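Local coordinates for protein amidase (Bacillus anthracis, PDB 5EWQ) that probably hydrolyses carboxylic acid amides to the free acid and ammonia, as other amidases of its family do, at residues E258-A263 and S459-Y464; L360-Y365 and E422-T427. One frame throughout, in Å; residues are numbered along the deposited sequence.

Contact 1. Residues E258-A263 and S459-Y464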
loop_
_atom_site.group_PDB
_atom_site.type_symbol
_atom_site.label_atom_id
_atom_site.label_comp_id
_atom_site.label_asym_id
_atom_site.label_seq_id
_atom_site.Cartn_x
_atom_site.Cartn_y
_atom_site.Cartn_z
ATOM N N GLU A 258 0.799 5.226 -15.833
ATOM C CA GLU A 258 -0.190 6.201 -15.377
ATOM C C GLU A 258 -1.622 5.818 -15.746
ATOM O O GLU A 258 -2.580 6.381 -15.214
ATOM C CB GLU A 258 0.142 7.585 -15.940
ATOM C CG GLU A 258 1.473 8.136 -15.454
ATOM C CD GLU A 258 1.799 9.491 -16.048
ATOM O OE1 GLU A 258 2.874 10.040 -15.722
ATOM O OE2 GLU A 258 0.985 10.008 -16.843
ATOM N N THR A 259 -1.762 4.859 -16.656
ATOM C CA THR A 259 -3.064 4.302 -16.991
ATOM C C THR A 259 -3.661 3.582 -15.784
ATOM O O THR A 259 -4.862 3.669 -15.526
ATOM C CB THR A 259 -2.969 3.319 -18.176
ATOM O OG1 THR A 259 -2.450 3.998 -19.326
ATOM C CG2 THR A 259 -4.337 2.741 -18.510
ATOM N N LEU A 260 -2.808 2.887 -15.036
ATOM C CA LEU A 260 -3.262 2.049 -13.932
ATOM C C LEU A 260 -2.787 2.537 -12.564
ATOM O O LEU A 260 -3.336 2.137 -11.537
ATOM C CB LEU A 260 -2.796 0.607 -14.148
ATOM C CG LEU A 260 -3.156 -0.023 -15.495
ATOM C CD1 LEU A 260 -2.562 -1.418 -15.613
ATOM C CD2 LEU A 260 -4.662 -0.059 -15.684
ATOM N N ASP A 261 -1.769 3.394 -12.556
ATOM C CA ASP A 261 -1.167 3.869 -11.310
ATOM C C ASP A 261 -2.179 4.524 -10.373
ATOM O O ASP A 261 -3.035 5.298 -10.803
ATOM C CB ASP A 261 -0.035 4.859 -11.604
ATOM C CG ASP A 261 1.202 4.185 -12.160
ATOM O OD1 ASP A 261 1.357 2.961 -11.963
ATOM O OD2 ASP A 261 2.026 4.881 -12.790
ATOM N N THR A 262 -2.068 4.201 -9.088
ATOM C CA THR A 262 -2.918 4.793 -8.063
ATOM C C THR A 262 -2.293 4.614 -6.681
ATOM O O THR A 262 -1.475 3.719 -6.471
ATOM C CB THR A 262 -4.331 4.177 -8.070
ATOM O OG1 THR A 262 -5.166 4.882 -7.145
ATOM C CG2 THR A 262 -4.280 2.706 -7.685
ATOM N N ALA A 263 -2.675 5.475 -5.743
ATOM C CA ALA A 263 -2.146 5.411 -4.385
ATOM C C ALA A 263 -3.268 5.178 -3.379
ATOM O O ALA A 263 -4.248 5.919 -3.351
ATOM C CB ALA A 263 -1.386 6.683 -4.050
ATOM N N SER A 459 -10.503 -5.353 -12.283
ATOM C CA SER A 459 -10.876 -4.227 -11.433
ATOM C C SER A 459 -9.854 -3.093 -11.487
ATOM O O SER A 459 -10.195 -1.930 -11.268
ATOM C CB SER A 459 -11.062 -4.694 -9.987
ATOM O OG SER A 459 -9.889 -5.319 -9.493
ATOM N N ALA A 460 -8.603 -3.435 -11.780
ATOM C CA ALA A 460 -7.539 -2.439 -11.859
ATOM C C ALA A 460 -7.644 -1.626 -13.146
ATOM O O ALA A 460 -7.504 -0.403 -13.131
ATOM C CB ALA A 460 -6.177 -3.109 -11.764
ATOM N N VAL A 461 -7.892 -2.313 -14.256
ATOM C CA VAL A 461 -8.016 -1.660 -15.555
ATOM C C VAL A 461 -9.296 -0.831 -15.633
ATOM O O VAL A 461 -9.291 0.294 -16.134
ATOM C CB VAL A 461 -7.999 -2.690 -16.704
ATOM C CG1 VAL A 461 -8.294 -2.019 -18.036
ATOM C CG2 VAL A 461 -6.659 -3.407 -16.750
ATOM N N ALA A 462 -10.387 -1.392 -15.123
ATOM C CA ALA A 462 -11.681 -0.721 -15.156
ATOM C C ALA A 462 -11.724 0.470 -14.201
ATOM O O ALA A 462 -12.584 1.343 -14.323
ATOM C CB ALA A 462 -12.791 -1.706 -14.825
ATOM N N GLY A 463 -10.795 0.502 -13.252
ATOM C CA GLY A 463 -10.699 1.609 -12.318
ATOM C C GLY A 463 -11.582 1.448 -11.096
ATOM O O GLY A 463 -11.750 2.382 -10.313
ATOM N N TYR A 464 -12.149 0.257 -10.932
ATOM C CA TYR A 464 -13.013 -0.033 -9.794
ATOM C C TYR A 464 -12.195 -0.214 -8.519
ATOM O O TYR A 464 -11.083 -0.742 -8.561
ATOM C CB TYR A 464 -13.858 -1.278 -10.070
ATOM C CG TYR A 464 -15.057 -1.014 -10.954
ATOM C CD1 TYR A 464 -14.897 -0.602 -12.269
ATOM C CD2 TYR A 464 -16.348 -1.184 -10.474
ATOM C CE1 TYR A 464 -15.989 -0.359 -13.080
ATOM C CE2 TYR A 464 -17.446 -0.945 -11.276
ATOM C CZ TYR A 464 -17.261 -0.533 -12.578
ATOM O OH TYR A 464 -18.351 -0.293 -13.380
#
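Leu260, in an irregular loop, comes up beside Val461 in the last turn of a helix, and their CA atoms are 6.2 Å apart. Leu260 supplies about half of the 117 Å² buried, and its close contacts all run through one methyl. Its chi1 of -53° puts CG beside the backbone N, and with CD1 anti to CA (chi2 176°) it is the other methyl, CD2, that meets the helix. There it lies 3.7 Å from Val461 CA and meets the peptide surface rather than a side-chain tip. The same methyl is 3.8 Å from Ala460 O, a van der Waals contact with a carbonyl oxygen. Val461 directs its CB away from the loop, yet CG2, the branch beside its own N, remains 4.0 Å from Leu260 CD2. The small side chain of Ala460 probably helps the leucine approach; Ala460 CB itself stays 5.2 Å from Leu260 CD2. All three touching residues are buried, as befits a small apolar patch. Just beyond, the helix ends at Gly463, whose positive phi of 87° would bring a CB against the carbonyl O of Ala462, and glycine has none. Polar groups hold the loop in shape: the carboxylate of Asp261 accepts hydrogen bonds from the backbone N of Leu256 (at OD2) and of Ala257 (at OD1), and Arg250 binds the carbonyls of Glu258 and Asp261. Leu260 O is taken by Arg242 of strand 239-242, whose side chain also touches Ala460. The contact joins a loop and a helix beside inner strands of the amidase fold's central mixed sheet: the loop links strand 239-242 to its antiparallel neighbour 263-267, helix 457-462 leads into strand 466-473 on the other side of 239-242, and helix 418-437 packs against both segments.

Contact 2. Residues L360-Y365 and E422-T427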
loop_
_atom_site.group_PDB
_atom_site.type_symbol
_atom_site.label_atom_id
_atom_site.label_comp_id
_atom_site.label_asym_id
_atom_site.label_seq_id
_atom_site.Cartn_x
_atom_site.Cartn_y
_atom_site.Cartn_z
ATOM N N LEU A 360 0.372 -6.339 -19.751
ATOM C CA LEU A 360 1.811 -6.278 -19.994
ATOM C C LEU A 360 2.198 -5.242 -21.047
ATOM O O LEU A 360 3.097 -4.431 -20.822
ATOM C CB LEU A 360 2.331 -7.655 -20.412
ATOM C CG LEU A 360 2.113 -8.786 -19.405
ATOM C CD1 LEU A 360 2.786 -10.066 -19.877
ATOM C CD2 LEU A 360 2.614 -8.386 -18.024
ATOM N N GLN A 361 1.525 -5.276 -22.194
ATOM C CA GLN A 361 1.820 -4.345 -23.281
ATOM C C GLN A 361 1.535 -2.905 -22.869
ATOM O O GLN A 361 2.200 -1.975 -23.324
ATOM C CB GLN A 361 1.013 -4.703 -24.532
ATOM C CG GLN A 361 1.417 -6.016 -25.179
ATOM C CD GLN A 361 0.642 -6.299 -26.453
ATOM O OE1 GLN A 361 -0.296 -5.578 -26.795
ATOM N NE2 GLN A 361 1.035 -7.351 -27.163
ATOM N N THR A 362 0.540 -2.732 -22.005
ATOM C CA THR A 362 0.209 -1.422 -21.460
ATOM C C THR A 362 1.374 -0.893 -20.628
ATOM O O THR A 362 1.636 0.310 -20.595
ATOM C CB THR A 362 -1.067 -1.478 -20.595
ATOM O OG1 THR A 362 -2.136 -2.061 -21.352
ATOM C CG2 THR A 362 -1.475 -0.085 -20.137
ATOM N N LEU A 363 2.076 -1.807 -19.967
ATOM C CA LEU A 363 3.217 -1.459 -19.128
ATOM C C LEU A 363 4.489 -1.251 -19.947
ATOM O O LEU A 363 5.253 -0.322 -19.692
ATOM C CB LEU A 363 3.453 -2.546 -18.078
ATOM C CG LEU A 363 2.409 -2.682 -16.968
ATOM C CD1 LEU A 363 2.461 -4.069 -16.355
ATOM C CD2 LEU A 363 2.641 -1.630 -15.905
ATOM N N GLU A 364 4.707 -2.124 -20.927
ATOM C CA GLU A 364 5.932 -2.111 -21.723
ATOM C C GLU A 364 6.142 -0.790 -22.458
ATOM O O GLU A 364 7.263 -0.286 -22.536
ATOM C CB GLU A 364 5.923 -3.268 -22.725
ATOM C CG GLU A 364 7.125 -3.294 -23.657
ATOM C CD GLU A 364 7.143 -4.518 -24.553
ATOM O OE1 GLU A 364 7.560 -4.394 -25.723
ATOM O OE2 GLU A 364 6.746 -5.607 -24.082
ATOM N N TYR A 365 5.063 -0.229 -22.989
ATOM C CA TYR A 365 5.151 1.026 -23.723
ATOM C C TYR A 365 5.190 2.235 -22.794
ATOM O O TYR A 365 5.997 3.146 -22.977
ATOM C CB TYR A 365 3.974 1.164 -24.693
ATOM C CG TYR A 365 3.859 2.538 -25.318
ATOM C CD1 TYR A 365 4.608 2.878 -26.437
ATOM C CD2 TYR A 365 3.004 3.497 -24.786
ATOM C CE1 TYR A 365 4.509 4.133 -27.009
ATOM C CE2 TYR A 365 2.899 4.752 -25.350
ATOM C CZ TYR A 365 3.653 5.065 -26.461
ATOM O OH TYR A 365 3.549 6.316 -27.024
ATOM N N GLU A 422 -2.805 3.165 -27.240
ATOM C CA GLU A 422 -4.074 3.793 -26.883
ATOM C C GLU A 422 -5.275 2.972 -27.344
ATOM O O GLU A 422 -6.372 3.106 -26.800
ATOM C CB GLU A 422 -4.153 5.205 -27.466
ATOM C CG GLU A 422 -3.165 6.184 -26.850
ATOM C CD GLU A 422 -3.343 7.599 -27.370
ATOM O OE1 GLU A 422 -4.077 7.782 -28.364
ATOM O OE2 GLU A 422 -2.750 8.527 -26.782
ATOM N N LYS A 423 -5.065 2.122 -28.344
ATOM C CA LYS A 423 -6.121 1.248 -28.839
ATOM C C LYS A 423 -6.326 0.062 -27.902
ATOM O O LYS A 423 -7.456 -0.360 -27.654
ATOM C CB LYS A 423 -5.796 0.756 -30.251
ATOM N N VAL A 424 -5.223 -0.473 -27.387
ATOM C CA VAL A 424 -5.270 -1.594 -26.457
ATOM C C VAL A 424 -5.897 -1.173 -25.129
ATOM O O VAL A 424 -6.730 -1.889 -24.570
ATOM C CB VAL A 424 -3.861 -2.177 -26.210
ATOM C CG1 VAL A 424 -3.829 -3.001 -24.936
ATOM C CG2 VAL A 424 -3.418 -3.013 -27.401
ATOM N N VAL A 425 -5.498 -0.004 -24.637
ATOM C CA VAL A 425 -6.053 0.546 -23.404
ATOM C C VAL A 425 -7.559 0.762 -23.531
ATOM O O VAL A 425 -8.317 0.487 -22.600
ATOM C CB VAL A 425 -5.372 1.880 -23.030
ATOM C CG1 VAL A 425 -6.024 2.489 -21.799
ATOM C CG2 VAL A 425 -3.884 1.668 -22.801
ATOM N N GLN A 426 -7.984 1.246 -24.694
ATOM C CA GLN A 426 -9.398 1.488 -24.964
ATOM C C GLN A 426 -10.221 0.205 -24.885
ATOM O O GLN A 426 -11.232 0.150 -24.184
ATOM C CB GLN A 426 -9.572 2.132 -26.342
ATOM C CG GLN A 426 -11.018 2.238 -26.811
ATOM C CD GLN A 426 -11.814 3.280 -26.048
ATOM O OE1 GLN A 426 -11.256 4.075 -25.292
ATOM N NE2 GLN A 426 -13.127 3.283 -26.248
ATOM N N THR A 427 -9.780 -0.823 -25.604
ATOM C CA THR A 427 -10.493 -2.095 -25.643
ATOM C C THR A 427 -10.465 -2.804 -24.293
ATOM O O THR A 427 -11.415 -3.496 -23.928
ATOM C CB THR A 427 -9.905 -3.037 -26.712
ATOM O OG1 THR A 427 -8.523 -3.288 -26.425
ATOM C CG2 THR A 427 -10.027 -2.417 -28.095
#
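Thr362 and Val425 form the tighter part of this helix pair, with Thr362 CG2 at 4.0 Å from Val425 CG2 and the two side chains crossing at about a right angle. A chi1 of -54° places Thr362 OG1 beside the backbone N and leaves CG2 anti to it, which turns the methyl to Val425 and OG1 to Val424 CG1, 4.1 Å away. The beta-branched residues suit the position: their short, broad side chains fill the gap between two backbones whose CA atoms, at Thr362 and Val425, are 6.8 Å apart. Threonine is buried here, but its OG1 is satisfied by a hydrogen bond to a residue flanking the segments. The arrangement is a roughly antiparallel helix packing, the axes of the two short segments 9.8 Å apart with their directions at 144°, and it belongs to the helical cover of the amidase fold, its centre about 24 Å from that of the chain. Val424 points its CB toward helix 360-377 and meets Thr362 with CG1 and Gln361 with CG2. One residue before Thr362, the exposed Gln361 marks the looser part. Its CB points toward the other helix and its chain is extended, yet it reaches only Val424, where OE1 is 4.1 Å from CG2; a polar side chain is at home on this solvent side. Val424 O, meanwhile, serves its own helix: Thr427 OG1 donates to it over 2.9 Å, tilted 33° from the carbonyl plane, and Ser428 OG bonds to the same oxygen. One turn on from Gln361, Tyr365 adds ring packing with Phe421 and His369.

Contacts 1 and 2 are direct neighbours, their centres about 13 Å apart on the same side of the chain's centre. Thr259 joins them: its CG2 packs 3.7 Å from Val425 CG1, and its CB is 4.2 Å from Thr362 CG2, while its hydroxyl is hydrogen-bonded to Glu366 in helix 360-377. Contact 1 is the deeper, about 14 Å from the chain centre against about 24 Å for contact 2, so the packing passes from sheet-connecting loop to outer helices. In sequence, both helices of contact 2 fall between the segments of contact 1. No catalytic residue is identified in either contact, and both are best read as packing of the fold.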